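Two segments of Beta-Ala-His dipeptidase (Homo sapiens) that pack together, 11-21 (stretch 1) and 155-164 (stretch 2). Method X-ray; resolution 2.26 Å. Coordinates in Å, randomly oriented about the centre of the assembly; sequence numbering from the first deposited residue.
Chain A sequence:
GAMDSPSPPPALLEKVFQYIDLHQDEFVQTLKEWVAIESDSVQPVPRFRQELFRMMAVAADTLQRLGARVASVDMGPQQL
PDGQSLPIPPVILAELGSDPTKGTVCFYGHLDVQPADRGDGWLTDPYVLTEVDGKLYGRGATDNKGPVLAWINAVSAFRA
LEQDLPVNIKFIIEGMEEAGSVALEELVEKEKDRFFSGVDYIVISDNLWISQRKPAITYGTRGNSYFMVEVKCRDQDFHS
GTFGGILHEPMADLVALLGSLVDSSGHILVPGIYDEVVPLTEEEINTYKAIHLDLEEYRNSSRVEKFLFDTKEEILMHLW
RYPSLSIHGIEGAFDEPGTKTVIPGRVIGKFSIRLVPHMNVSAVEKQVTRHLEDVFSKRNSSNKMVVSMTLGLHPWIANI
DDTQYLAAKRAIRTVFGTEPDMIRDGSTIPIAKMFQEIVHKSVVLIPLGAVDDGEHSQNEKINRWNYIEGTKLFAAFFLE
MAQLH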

# COMPACT_ATOMS: atom_id res chain seq x y z
N ALA A 11 -30.14 -16.44 0.99
CA ALA A 11 -29.69 -17.85 0.90
C ALA A 11 -29.26 -18.52 2.21
O ALA A 11 -29.87 -18.33 3.26
CB ALA A 11 -28.56 -18.00 -0.17
N LEU A 12 -28.23 -19.36 2.08
CA LEU A 12 -27.42 -19.87 3.17
C LEU A 12 -26.08 -19.11 3.10
O LEU A 12 -25.02 -19.62 3.57
CB LEU A 12 -27.22 -21.38 3.05
N LEU A 13 -26.12 -17.91 2.49
CA LEU A 13 -25.12 -16.89 2.81
C LEU A 13 -25.38 -16.63 4.28
O LEU A 13 -24.47 -16.28 5.02
CB LEU A 13 -25.29 -15.60 2.00
CG LEU A 13 -24.41 -15.30 0.78
CD1 LEU A 13 -24.43 -13.83 0.43
CD2 LEU A 13 -22.97 -15.77 0.92
N GLU A 14 -26.64 -16.83 4.66
CA GLU A 14 -27.07 -16.79 6.04
C GLU A 14 -26.22 -17.74 6.88
O GLU A 14 -25.77 -17.36 7.94
CB GLU A 14 -28.55 -17.18 6.15
CG GLU A 14 -29.27 -16.56 7.36
N LYS A 15 -26.00 -18.96 6.38
CA LYS A 15 -25.27 -20.00 7.10
C LYS A 15 -23.79 -19.68 7.12
O LYS A 15 -23.15 -19.81 8.15
CB LYS A 15 -25.52 -21.38 6.49
CG LYS A 15 -26.60 -22.14 7.22
CD LYS A 15 -27.76 -22.53 6.33
CE LYS A 15 -28.95 -22.98 7.16
NZ LYS A 15 -30.19 -23.11 6.34
N VAL A 16 -23.27 -19.25 5.96
CA VAL A 16 -21.90 -18.73 5.84
C VAL A 16 -21.64 -17.56 6.80
O VAL A 16 -20.64 -17.54 7.48
CB VAL A 16 -21.56 -18.31 4.38
CG1 VAL A 16 -20.30 -17.48 4.33
CG2 VAL A 16 -21.38 -19.52 3.51
N PHE A 17 -22.57 -16.61 6.86
CA PHE A 17 -22.50 -15.46 7.77
C PHE A 17 -22.55 -15.89 9.24
O PHE A 17 -21.80 -15.37 10.06
CB PHE A 17 -23.64 -14.47 7.50
CG PHE A 17 -23.42 -13.56 6.29
CD1 PHE A 17 -22.51 -13.89 5.29
CD2 PHE A 17 -24.14 -12.38 6.17
CE1 PHE A 17 -22.33 -13.07 4.18
CE2 PHE A 17 -23.95 -11.53 5.07
CZ PHE A 17 -23.06 -11.89 4.07
N GLN A 18 -23.46 -16.83 9.55
CA GLN A 18 -23.55 -17.43 10.88
C GLN A 18 -22.20 -18.03 11.27
O GLN A 18 -21.74 -17.80 12.37
CB GLN A 18 -24.62 -18.54 10.95
CG GLN A 18 -26.06 -18.13 10.70
CD GLN A 18 -27.03 -19.35 10.55
OE1 GLN A 18 -26.77 -20.46 11.06
NE2 GLN A 18 -28.14 -19.13 9.85
N TYR A 19 -21.61 -18.83 10.37
CA TYR A 19 -20.28 -19.46 10.58
C TYR A 19 -19.21 -18.42 10.94
O TYR A 19 -18.51 -18.55 11.93
CB TYR A 19 -19.86 -20.29 9.34
CG TYR A 19 -18.58 -21.08 9.50
CD1 TYR A 19 -18.59 -22.45 9.83
CD2 TYR A 19 -17.34 -20.46 9.34
CE1 TYR A 19 -17.39 -23.18 9.98
CE2 TYR A 19 -16.16 -21.15 9.49
CZ TYR A 19 -16.18 -22.50 9.81
OH TYR A 19 -14.95 -23.13 9.95
N ILE A 20 -19.12 -17.38 10.12
CA ILE A 20 -18.16 -16.29 10.34
C ILE A 20 -18.34 -15.64 11.74
O ILE A 20 -17.35 -15.45 12.44
CB ILE A 20 -18.19 -15.25 9.16
CG1 ILE A 20 -17.68 -15.89 7.86
CG2 ILE A 20 -17.34 -14.04 9.49
CD1 ILE A 20 -18.17 -15.21 6.51
N ASP A 21 -19.58 -15.36 12.15
CA ASP A 21 -19.84 -14.82 13.51
C ASP A 21 -19.47 -15.77 14.63
O ASP A 21 -18.91 -15.33 15.63
CB ASP A 21 -21.30 -14.40 13.71
CG ASP A 21 -21.64 -13.08 13.01
OD1 ASP A 21 -20.78 -12.17 12.83
OD2 ASP A 21 -22.82 -12.98 12.63
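Stretch 2, residues 155-164: VSAFRALEQD

Stretch 2 lies on stretch 1 in a small, mainly apolar contact in which a helix end and the turn after it lie across a helix, with no clear direct hydrogen bond between the two. Residues 155-160 are the end of a helix that begins earlier in the chain. Its axis comes within 9.3 Å of the axis of helix 13-21, and the N-to-C directions differ by 112°. The backbones are nearest at Val16 and Ala157, whose CA atoms are 5.7 Å apart. Ala157 CB is 3.6 Å from Tyr19 CD2, 4.0 Å from Val16 CG1 and 4.2 Å from Ile20 CG1. Ala157 CA also lies over one face of the Tyr19 ring, 4.2 Å from its centroid. Phe158 starts away from stretch 1, but its ring comes back to it. Val16 CG2 stands over the ring face, 3.9 Å from the centroid, and Leu13 CD2 is 4.0 Å from Phe158 CZ. Ala160 CB packs 3.5 Å from Tyr19 CE1. One water bridges Tyr19 OH (2.7 Å) and Ser156 OG (2.9 Å).

The helix closes with a Schellman motif. Glu162 has positive phi, and Gln163 N bonds back to Phe158 O at 2.8 Å. Within this turn, Leu161 CD1 reaches Lys15 O at 3.7 Å, and Leu161 CD2 lies 4.0 Å from Tyr19 CD1. Gln163 points toward stretch 1, near Leu12 and Val16.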

# COMPACT_ATOMS: atom_id res chain seq x y z
N VAL A 155 -13.50 -18.11 2.25
CA VAL A 155 -13.42 -19.39 1.52
C VAL A 155 -13.57 -20.57 2.46
O VAL A 155 -14.28 -21.53 2.15
CB VAL A 155 -12.08 -19.54 0.74
CG1 VAL A 155 -11.95 -20.96 0.19
CG2 VAL A 155 -11.99 -18.55 -0.39
N SER A 156 -12.92 -20.50 3.62
CA SER A 156 -12.94 -21.56 4.61
C SER A 156 -14.33 -21.78 5.24
O SER A 156 -14.60 -22.86 5.76
CB SER A 156 -11.87 -21.31 5.68
OG SER A 156 -12.39 -20.48 6.70
N ALA A 157 -15.21 -20.77 5.18
CA ALA A 157 -16.60 -20.92 5.62
C ALA A 157 -17.45 -21.79 4.68
O ALA A 157 -18.16 -22.66 5.15
CB ALA A 157 -17.25 -19.57 5.84
N PHE A 158 -17.37 -21.54 3.36
CA PHE A 158 -18.01 -22.39 2.34
C PHE A 158 -17.45 -23.82 2.39
O PHE A 158 -18.17 -24.79 2.24
CB PHE A 158 -17.79 -21.83 0.92
CG PHE A 158 -18.57 -20.58 0.60
CD1 PHE A 158 -18.11 -19.33 0.99
CD2 PHE A 158 -19.76 -20.65 -0.14
CE1 PHE A 158 -18.82 -18.17 0.68
CE2 PHE A 158 -20.47 -19.49 -0.44
CZ PHE A 158 -19.98 -18.25 -0.03
N ARG A 159 -16.14 -23.94 2.59
CA ARG A 159 -15.48 -25.24 2.65
C ARG A 159 -15.88 -26.08 3.88
O ARG A 159 -16.22 -27.26 3.76
CB ARG A 159 -13.95 -25.06 2.57
CG ARG A 159 -13.43 -24.43 1.24
CD ARG A 159 -13.60 -25.37 0.01
NE ARG A 159 -12.87 -26.61 0.22
CZ ARG A 159 -13.29 -27.82 -0.14
NH1 ARG A 159 -14.47 -27.97 -0.75
NH2 ARG A 159 -12.54 -28.89 0.14
N ALA A 160 -15.83 -25.47 5.06
CA ALA A 160 -16.28 -26.11 6.30
C ALA A 160 -17.75 -26.58 6.20
O ALA A 160 -18.08 -27.66 6.67
CB ALA A 160 -16.10 -25.18 7.47
N LEU A 161 -18.61 -25.78 5.59
CA LEU A 161 -20.04 -26.12 5.46
C LEU A 161 -20.40 -27.00 4.25
O LEU A 161 -21.56 -27.31 4.05
CB LEU A 161 -20.89 -24.85 5.45
CG LEU A 161 -20.79 -23.94 6.67
CD1 LEU A 161 -21.47 -22.61 6.44
CD2 LEU A 161 -21.32 -24.64 7.92
N GLU A 162 -19.39 -27.40 3.48
CA GLU A 162 -19.60 -28.18 2.25
C GLU A 162 -20.59 -27.47 1.33
O GLU A 162 -21.41 -28.09 0.65
CB GLU A 162 -20.03 -29.62 2.54
CG GLU A 162 -19.02 -30.40 3.39
CD GLU A 162 -19.64 -31.61 4.07
OE1 GLU A 162 -20.17 -32.49 3.35
OE2 GLU A 162 -19.58 -31.69 5.32
N GLN A 163 -20.50 -26.15 1.33
CA GLN A 163 -21.22 -25.38 0.37
C GLN A 163 -20.31 -25.08 -0.83
O GLN A 163 -19.18 -24.63 -0.68
CB GLN A 163 -21.80 -24.11 1.00
CG GLN A 163 -22.64 -23.29 0.02
CD GLN A 163 -23.40 -22.15 0.68
OE1 GLN A 163 -23.56 -22.13 1.90
NE2 GLN A 163 -23.88 -21.21 -0.15
N ASP A 164 -20.82 -25.42 -2.00
CA ASP A 164 -20.29 -25.06 -3.29
C ASP A 164 -19.90 -23.59 -3.30
O ASP A 164 -20.73 -22.71 -2.99
CB ASP A 164 -21.39 -25.32 -4.34
CG ASP A 164 -20.91 -25.12 -5.78
OD1 ASP A 164 -19.96 -25.84 -6.19
OD2 ASP A 164 -21.51 -24.27 -6.50
O HOH W 1 -12.58 -22.03 9.19